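Local coordinates for diaphanous protein (Entamoeba histolytica, PDB 4DVG) that probably binds a Rho-family GTPase through its N-terminal region, as in diaphanous-related formins that govern actin filament assembly, at residues 146-151 with 182-187; 244-249 with 292-297; 259-264 with 299-304. All coordinates share one frame; numbering follows the deposited sequence.

Contact 1 of 3, residues 146-151 with 182-187; sequences DATVAL and ITLTSS
Thr148 and Leu151 face Thr185, with Leu184 beside it, in a contact made by side chains packing against one another; no hydrogen bond runs directly between residues 146-151 and 182-187. The van der Waals part sets methyl groups against hydroxyl oxygens. Thr148 sends its methyl to the neighbouring helix: CG2 stands anti to the backbone N and comes within 3.8 Å of Thr185 OG1. Leu151 reaches the same hydroxyl from another direction, its CD2 lying 3.7 Å from Thr185 OG1, with the two side chains crossing at about a right angle. Leu184, the exposed member of the group, sets its CD2 methyl 3.4 Å from Thr148 OG1. The two helices, 145-152 and 172-187, belong to an all-helical, armadillo-like array within the GTPase-binding region, as in other diaphanous formins. Their short segments approach to 10.1 Å between axes at an angle of 76°, so the helices are close to perpendicular and meet around the Thr148-Thr185 pair, whose CA atoms are 6.3 Å apart. Both polar interactions involve Glu181, just before 182-187: Thr148 OG1 hydrogen-bonds its carboxylate across the helices, and Thr185 OG1 bonds its main-chain O within the helix. Both buried hydroxyls are thereby provided for, while Leu108 and Met112 of helix 108-120 cover Leu151.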
loop_
_atom_site.group_PDB
_atom_site.type_symbol
_atom_site.label_atom_id
_atom_site.label_comp_id
_atom_site.label_asym_id
_atom_site.label_seq_id
_atom_site.Cartn_x
_atom_site.Cartn_y
_atom_site.Cartn_z
ATOM N N ASP B 146 3.870 14.854 -5.750
ATOM C CA ASP B 146 3.031 15.755 -6.541
ATOM C C ASP B 146 1.586 15.786 -6.032
ATOM O O ASP B 146 0.841 16.733 -6.312
ATOM C CB ASP B 146 3.008 15.362 -8.020
ATOM C CG ASP B 146 4.292 15.675 -8.730
ATOM O OD1 ASP B 146 5.292 16.022 -8.057
ATOM O OD2 ASP B 146 4.289 15.563 -9.977
ATOM N N ALA B 147 1.187 14.746 -5.312
ATOM C CA ALA B 147 -0.202 14.651 -4.870
ATOM C C ALA B 147 -0.438 15.538 -3.655
ATOM O O ALA B 147 -1.489 16.155 -3.503
ATOM C CB ALA B 147 -0.574 13.211 -4.559
ATOM N N THR B 148 0.560 15.582 -2.790
ATOM C CA THR B 148 0.541 16.430 -1.615
ATOM C C THR B 148 0.616 17.913 -2.028
ATOM O O THR B 148 -0.052 18.770 -1.442
ATOM C CB THR B 148 1.696 16.041 -0.681
ATOM O OG1 THR B 148 1.479 14.702 -0.204
ATOM C CG2 THR B 148 1.816 16.989 0.481
ATOM N N VAL B 149 1.407 18.195 -3.060
ATOM C CA VAL B 149 1.462 19.526 -3.654
ATOM C C VAL B 149 0.094 19.936 -4.191
ATOM O O VAL B 149 -0.323 21.082 -4.048
ATOM C CB VAL B 149 2.546 19.636 -4.783
ATOM C CG1 VAL B 149 2.479 21.012 -5.466
ATOM C CG2 VAL B 149 3.938 19.364 -4.236
ATOM N N ALA B 150 -0.610 18.990 -4.788
ATOM C CA ALA B 150 -1.898 19.271 -5.394
ATOM C C ALA B 150 -2.924 19.534 -4.311
ATOM O O ALA B 150 -3.763 20.423 -4.465
ATOM C CB ALA B 150 -2.333 18.120 -6.279
ATOM N N LEU B 151 -2.846 18.751 -3.231
ATOM C CA LEU B 151 -3.762 18.829 -2.087
ATOM C C LEU B 151 -3.780 20.223 -1.432
ATOM O O LEU B 151 -4.846 20.760 -1.098
ATOM C CB LEU B 151 -3.396 17.776 -1.025
ATOM C CG LEU B 151 -4.192 17.891 0.285
ATOM C CD1 LEU B 151 -5.645 17.524 0.090
ATOM C CD2 LEU B 151 -3.608 17.050 1.393
ATOM N N ILE B 182 -1.682 14.269 6.374
ATOM C CA ILE B 182 -1.685 15.579 7.029
ATOM C C ILE B 182 -0.266 15.988 7.485
ATOM O O ILE B 182 0.122 17.142 7.342
ATOM C CB ILE B 182 -2.576 15.595 8.279
ATOM C CG1 ILE B 182 -3.942 14.950 8.021
ATOM C CG2 ILE B 182 -2.667 16.969 8.859
ATOM C CD1 ILE B 182 -4.905 15.786 7.317
ATOM N N THR B 183 0.498 15.053 8.047
ATOM C CA THR B 183 1.776 15.419 8.661
ATOM C C THR B 183 2.763 15.809 7.589
ATOM O O THR B 183 3.472 16.797 7.719
ATOM C CB THR B 183 2.394 14.282 9.500
ATOM O OG1 THR B 183 2.590 13.131 8.667
ATOM C CG2 THR B 183 1.479 13.916 10.610
ATOM N N LEU B 184 2.805 15.007 6.534
ATOM C CA LEU B 184 3.575 15.319 5.341
ATOM C C LEU B 184 3.215 16.719 4.831
ATOM O O LEU B 184 4.102 17.514 4.495
ATOM C CB LEU B 184 3.298 14.282 4.260
ATOM C CG LEU B 184 4.249 14.320 3.078
ATOM C CD1 LEU B 184 5.623 13.902 3.555
ATOM C CD2 LEU B 184 3.746 13.406 1.964
ATOM N N THR B 185 1.921 17.029 4.792
ATOM C CA THR B 185 1.521 18.346 4.334
ATOM C C THR B 185 2.094 19.441 5.227
ATOM O O THR B 185 2.724 20.376 4.743
ATOM C CB THR B 185 -0.004 18.483 4.227
ATOM O OG1 THR B 185 -0.528 17.426 3.411
ATOM C CG2 THR B 185 -0.359 19.834 3.614
ATOM N N SER B 186 1.896 19.297 6.535
ATOM C CA SER B 186 2.352 20.275 7.534
ATOM C C SER B 186 3.837 20.644 7.469
ATOM O O SER B 186 4.242 21.677 7.994
ATOM C CB SER B 186 2.059 19.741 8.935
ATOM O OG SER B 186 2.928 18.668 9.274
ATOM N N SER B 187 4.644 19.781 6.856
ATOM C CA SER B 187 6.093 19.943 6.843
ATOM C C SER B 187 6.528 20.462 5.483
ATOM O O SER B 187 7.670 20.855 5.293
ATOM C CB SER B 187 6.799 18.606 7.122
ATOM O OG SER B 187 6.855 17.785 5.947
#

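Contact 2 of 3, residues 244-249 with 292-297; sequences LINNLI and NDFFDS
Phe294 meets Asn246 and Ile249 with the edge of its ring, in a parallel pairing of helices 236-249 and 290-309 within the helical FH3 region, which in diaphanous formins has an armadillo-like fold. The short segments run in the same direction, 24° apart, with their axes 10.5 Å from each other, and the nearest backbone pair is Asn246 with Phe294. The Asn246 amide and the Phe294 ring are nearly coplanar, their planes 24° apart, although the side chains as a whole cross at about a right angle. OD1 of Asn246 lies at the ring edge, in its plane, 3.7 Å from Phe294 CB and equally far from CD1. This places the partly negative oxygen at the ring's hydrogen-bearing rim, away from its pi face, an electrostatically reasonable arrangement. The other end of the amide is directed elsewhere: ND2 hydrogen-bonds the main-chain O of Ser290, at the start of helix 290-309, which probably helps to fix the rotation of the amide. ND2 of Asn246 also passes the CB of Asp293 at 4.1 Å. One turn along from Asn246, Ile249 also comes to the ring edge. Phe294 takes up this position because its CG is anti to the backbone N (chi1 178°), which swings the ring out beside helix 236-249. Leu269 and Leu273 of helix 269-277 pack against the same phenylalanine, as does Arg261 of helix 254-265, so the ring is buried where several helices converge. On the Ile249 side the touching atom is the terminal methyl, with CD1 3.4 Å from Phe294 CE1.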
loop_
_atom_site.group_PDB
_atom_site.type_symbol
_atom_site.label_atom_id
_atom_site.label_comp_id
_atom_site.label_asym_id
_atom_site.label_seq_id
_atom_site.Cartn_x
_atom_site.Cartn_y
_atom_site.Cartn_z
ATOM N N LEU B 244 3.333 15.584 14.253
ATOM C CA LEU B 244 2.459 16.667 13.799
ATOM C C LEU B 244 2.406 17.827 14.808
ATOM O O LEU B 244 2.440 19.007 14.440
ATOM C CB LEU B 244 1.038 16.145 13.557
ATOM C CG LEU B 244 0.107 17.251 13.092
ATOM C CD1 LEU B 244 0.742 17.867 11.877
ATOM C CD2 LEU B 244 -1.304 16.752 12.810
ATOM N N ILE B 245 2.307 17.476 16.084
ATOM C CA ILE B 245 2.179 18.459 17.137
ATOM C C ILE B 245 3.417 19.317 17.178
ATOM O O ILE B 245 3.327 20.538 17.088
ATOM C CB ILE B 245 1.919 17.817 18.507
ATOM C CG1 ILE B 245 0.455 17.383 18.601
ATOM C CG2 ILE B 245 2.183 18.812 19.619
ATOM C CD1 ILE B 245 0.254 16.230 19.581
ATOM N N ASN B 246 4.567 18.673 17.291
ATOM C CA ASN B 246 5.837 19.371 17.257
ATOM C C ASN B 246 6.051 20.231 16.012
ATOM O O ASN B 246 6.642 21.303 16.108
ATOM C CB ASN B 246 7.005 18.412 17.514
ATOM C CG ASN B 246 7.046 17.956 18.960
ATOM O OD1 ASN B 246 6.443 18.607 19.825
ATOM N ND2 ASN B 246 7.738 16.843 19.238
ATOM N N ASN B 247 5.548 19.785 14.863
ATOM C CA ASN B 247 5.644 20.584 13.646
ATOM C C ASN B 247 4.805 21.846 13.777
ATOM O O ASN B 247 5.224 22.918 13.370
ATOM C CB ASN B 247 5.244 19.794 12.389
ATOM C CG ASN B 247 6.251 18.688 12.040
ATOM O OD1 ASN B 247 7.273 18.526 12.716
ATOM N ND2 ASN B 247 5.949 17.907 10.994
ATOM N N LEU B 248 3.615 21.715 14.340
ATOM C CA LEU B 248 2.716 22.859 14.454
ATOM C C LEU B 248 3.266 23.894 15.431
ATOM O O LEU B 248 3.109 25.085 15.237
ATOM C CB LEU B 248 1.325 22.420 14.900
ATOM C CG LEU B 248 0.524 21.603 13.892
ATOM C CD1 LEU B 248 -0.687 20.998 14.575
ATOM C CD2 LEU B 248 0.130 22.448 12.684
ATOM N N ILE B 249 3.904 23.415 16.484
ATOM C CA ILE B 249 4.511 24.262 17.478
ATOM C C ILE B 249 5.839 24.831 16.962
ATOM O O ILE B 249 6.210 25.948 17.299
ATOM C CB ILE B 249 4.720 23.466 18.774
ATOM C CG1 ILE B 249 3.358 23.068 19.349
ATOM C CG2 ILE B 249 5.547 24.260 19.782
ATOM C CD1 ILE B 249 3.447 22.083 20.521
ATOM N N ASN B 292 10.538 14.387 24.600
ATOM C CA ASN B 292 11.607 15.242 25.102
ATOM C C ASN B 292 11.683 16.566 24.325
ATOM O O ASN B 292 11.910 17.623 24.914
ATOM C CB ASN B 292 12.963 14.525 25.115
ATOM C CG ASN B 292 13.100 13.558 26.276
ATOM O OD1 ASN B 292 12.268 13.560 27.186
ATOM N ND2 ASN B 292 14.152 12.723 26.253
ATOM N N ASP B 293 11.471 16.509 23.012
ATOM C CA ASP B 293 11.659 17.684 22.178
ATOM C C ASP B 293 10.668 18.734 22.608
ATOM O O ASP B 293 11.020 19.910 22.743
ATOM C CB ASP B 293 11.490 17.370 20.683
ATOM C CG ASP B 293 12.671 16.588 20.105
ATOM O OD1 ASP B 293 13.717 16.435 20.793
ATOM O OD2 ASP B 293 12.551 16.126 18.950
ATOM N N PHE B 294 9.435 18.288 22.834
ATOM C CA PHE B 294 8.353 19.151 23.264
ATOM C C PHE B 294 8.739 19.908 24.531
ATOM O O PHE B 294 8.667 21.129 24.568
ATOM C CB PHE B 294 7.065 18.345 23.494
ATOM C CG PHE B 294 5.922 19.180 23.987
ATOM C CD1 PHE B 294 5.026 19.742 23.099
ATOM C CD2 PHE B 294 5.766 19.434 25.340
ATOM C CE1 PHE B 294 3.980 20.539 23.555
ATOM C CE2 PHE B 294 4.729 20.227 25.806
ATOM C CZ PHE B 294 3.835 20.782 24.924
ATOM N N PHE B 295 9.168 19.182 25.559
ATOM C CA PHE B 295 9.530 19.800 26.835
ATOM C C PHE B 295 10.755 20.691 26.724
ATOM O O PHE B 295 10.747 21.819 27.213
ATOM C CB PHE B 295 9.703 18.744 27.943
ATOM C CG PHE B 295 8.402 18.160 28.403
ATOM C CD1 PHE B 295 7.514 18.926 29.140
ATOM C CD2 PHE B 295 8.041 16.874 28.050
ATOM C CE1 PHE B 295 6.310 18.421 29.538
ATOM C CE2 PHE B 295 6.838 16.357 28.451
ATOM C CZ PHE B 295 5.967 17.133 29.194
ATOM N N ASP B 296 11.797 20.176 26.075
ATOM C CA ASP B 296 13.008 20.949 25.829
ATOM C C ASP B 296 12.700 22.280 25.121
ATOM O O ASP B 296 13.339 23.291 25.393
ATOM C CB ASP B 296 14.044 20.137 25.028
ATOM C CG ASP B 296 14.605 18.941 25.808
ATOM O OD1 ASP B 296 14.563 18.958 27.058
ATOM O OD2 ASP B 296 15.100 17.984 25.168
ATOM N N SER B 297 11.724 22.284 24.223
ATOM C CA SER B 297 11.384 23.494 23.464
ATOM C C SER B 297 10.495 24.420 24.298
ATOM O O SER B 297 10.568 25.636 24.174
ATOM C CB SER B 297 10.727 23.112 22.126
ATOM O OG SER B 297 10.095 24.183 21.447
#

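Contact 3 of 3, residues 259-264 with 299-304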
loop_
_atom_site.group_PDB
_atom_site.type_symbol
_atom_site.label_atom_id
_atom_site.label_comp_id
_atom_site.label_asym_id
_atom_site.label_seq_id
_atom_site.Cartn_x
_atom_site.Cartn_y
_atom_site.Cartn_z
ATOM N N ASP B 259 1.852 30.567 21.382
ATOM C CA ASP B 259 0.417 30.554 21.059
ATOM C C ASP B 259 -0.181 29.187 20.693
ATOM O O ASP B 259 -1.218 28.785 21.238
ATOM C CB ASP B 259 0.142 31.548 19.921
ATOM C CG ASP B 259 -1.341 31.725 19.640
ATOM O OD1 ASP B 259 -2.014 32.465 20.403
ATOM O OD2 ASP B 259 -1.828 31.136 18.646
ATOM N N VAL B 260 0.455 28.501 19.744
ATOM C CA VAL B 260 0.052 27.165 19.321
ATOM C C VAL B 260 0.140 26.164 20.483
ATOM O O VAL B 260 -0.827 25.439 20.789
ATOM C CB VAL B 260 0.925 26.666 18.147
ATOM C CG1 VAL B 260 0.795 25.173 17.990
ATOM C CG2 VAL B 260 0.548 27.378 16.855
ATOM N N ARG B 261 1.296 26.125 21.133
ATOM C CA ARG B 261 1.448 25.272 22.301
ATOM C C ARG B 261 0.433 25.592 23.423
ATOM O O ARG B 261 -0.036 24.675 24.097
ATOM C CB ARG B 261 2.882 25.290 22.834
ATOM C CG ARG B 261 3.070 24.374 24.041
ATOM C CD ARG B 261 4.481 24.378 24.558
ATOM N NE ARG B 261 5.160 25.565 24.066
ATOM C CZ ARG B 261 6.388 25.573 23.579
ATOM N NH1 ARG B 261 7.105 24.452 23.509
ATOM N NH2 ARG B 261 6.893 26.710 23.173
ATOM N N ASN B 262 0.094 26.869 23.626
ATOM C CA ASN B 262 -0.933 27.205 24.619
ATOM C C ASN B 262 -2.267 26.497 24.299
ATOM O O ASN B 262 -2.869 25.901 25.192
ATOM C CB ASN B 262 -1.141 28.713 24.765
ATOM C CG ASN B 262 -0.056 29.398 25.615
ATOM O OD1 ASN B 262 0.721 28.756 26.332
ATOM N ND2 ASN B 262 -0.024 30.735 25.541
ATOM N N SER B 263 -2.699 26.551 23.032
ATOM C CA SER B 263 -3.871 25.806 22.556
ATOM C C SER B 263 -3.803 24.319 22.936
ATOM O O SER B 263 -4.816 23.704 23.252
ATOM C CB SER B 263 -3.993 25.848 21.031
ATOM O OG SER B 263 -3.952 27.141 20.498
ATOM N N PHE B 264 -2.618 23.730 22.861
ATOM C CA PHE B 264 -2.474 22.322 23.188
ATOM C C PHE B 264 -2.472 22.136 24.693
ATOM O O PHE B 264 -3.056 21.191 25.207
ATOM C CB PHE B 264 -1.193 21.726 22.573
ATOM C CG PHE B 264 -1.346 21.313 21.140
ATOM C CD1 PHE B 264 -2.004 20.136 20.812
ATOM C CD2 PHE B 264 -0.833 22.101 20.113
ATOM C CE1 PHE B 264 -2.151 19.755 19.483
ATOM C CE2 PHE B 264 -0.988 21.730 18.776
ATOM C CZ PHE B 264 -1.640 20.554 18.463
ATOM N N GLU B 299 10.709 24.712 27.513
ATOM C CA GLU B 299 11.518 25.277 28.577
ATOM C C GLU B 299 12.377 26.421 28.059
ATOM O O GLU B 299 12.554 27.432 28.734
ATOM C CB GLU B 299 12.378 24.193 29.238
ATOM C CG GLU B 299 13.132 24.668 30.474
ATOM O OE1 GLU B 299 11.198 24.624 31.863
ATOM O OE2 GLU B 299 12.486 26.416 31.968
ATOM N N GLU B 300 12.904 26.263 26.852
ATOM C CA GLU B 300 13.742 27.296 26.261
ATOM C C GLU B 300 12.887 28.534 26.073
ATOM O O GLU B 300 13.316 29.651 26.336
ATOM C CB GLU B 300 14.341 26.813 24.935
ATOM C CG GLU B 300 15.435 25.748 25.112
ATOM C CD GLU B 300 15.639 24.879 23.872
ATOM O OE1 GLU B 300 15.188 25.288 22.777
ATOM O OE2 GLU B 300 16.241 23.784 23.998
ATOM N N ASP B 301 11.652 28.315 25.653
ATOM C CA ASP B 301 10.689 29.392 25.473
ATOM C C ASP B 301 10.313 30.125 26.780
ATOM O O ASP B 301 10.112 31.334 26.775
ATOM C CB ASP B 301 9.450 28.856 24.748
ATOM C CG ASP B 301 9.699 28.639 23.261
ATOM O OD1 ASP B 301 10.883 28.628 22.844
ATOM O OD2 ASP B 301 8.713 28.496 22.504
ATOM N N LYS B 302 10.225 29.393 27.890
ATOM C CA LYS B 302 10.025 30.007 29.197
ATOM C C LYS B 302 11.207 30.921 29.539
ATOM O O LYS B 302 11.004 32.085 29.885
ATOM C CB LYS B 302 9.890 28.945 30.288
ATOM C CG LYS B 302 8.599 28.146 30.319
ATOM C CE LYS B 302 7.443 26.271 31.526
ATOM N NZ LYS B 302 7.651 25.096 32.447
ATOM N N LYS B 303 12.433 30.388 29.462
ATOM C CA LYS B 303 13.625 31.197 29.689
ATOM C C LYS B 303 13.616 32.463 28.831
ATOM O O LYS B 303 14.006 33.540 29.294
ATOM C CB LYS B 303 14.911 30.416 29.396
ATOM C CG LYS B 303 15.204 29.262 30.353
ATOM C CD LYS B 303 16.687 28.873 30.308
ATOM N NZ LYS B 303 16.583 26.416 29.820
ATOM N N GLU B 304 13.191 32.324 27.575
ATOM C CA GLU B 304 13.265 33.424 26.628
ATOM C C GLU B 304 12.272 34.500 27.035
ATOM O O GLU B 304 12.604 35.687 27.076
ATOM C CB GLU B 304 13.000 32.932 25.199
ATOM C CG GLU B 304 12.744 34.047 24.170
ATOM C CD GLU B 304 14.007 34.757 23.719
ATOM O OE1 GLU B 304 15.051 34.086 23.621
ATOM O OE2 GLU B 304 13.957 35.981 23.455
#
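Arg261 leaves its helix with CG anti to the backbone N (chi1 -179°) and stays extended through the next bond, then bends sharply at chi3 (19°), which carries the guanidinium across to Asp301. The aspartate meets it with CG beside its own backbone N and turns OD2 to the approaching arginine. NH2 of Arg261 lies 2.6 Å from Asp301 OD2, forming a salt bridge. The oxygen sits at the guanidinium edge, in its plane, but the two flat groups are almost perpendicular. One NH2 therefore addresses a single carboxylate oxygen, without the paired side-by-side grip of a bidentate bridge. As a hydrogen bond it is weak, with an N-H...O angle of 120°, so charge attraction probably contributes much of the link. The bridge spans helices 254-265 and 290-309, near the C-terminal end of the modelled helical array, inside the FH3 region. The nearest CA atoms, those of Arg261 and Asp301, are still 10.6 Å apart, so the long arginine covers most of the gap and the short aspartate the rest. Along the way its side chain packs on Ser297 and Trp298 of helix 290-309 and on Ile249 of helix 236-249, and both charged groups are buried. Asp301 OD2 has a second positive partner in Arg257 NE, one turn before Arg261; two arginines of one helix thus share this oxygen, a setting that would be expected to stabilise the carboxylate's negative charge.

Overall arrangement
From the N terminus, contact 1 comes first, bringing helix 172-187 back to helix 145-152 and closing a loop of 30 residues, over half of them helical. That loop is complete before contact 2 opens, so the two are in series. They nevertheless touch, because Thr183, Ser186 and Ser187 pack on Leu244 and Asn247, joining the GTPase-binding region to the FH3 region. Contacts 2 and 3 cross: they close loops of 42 and 34 residues that overlap without either containing the other. Successive helices 236-249 and 254-265 thus both receive helix 290-309, at centres about 10 Å apart. Contacts 1 and 3 do not touch.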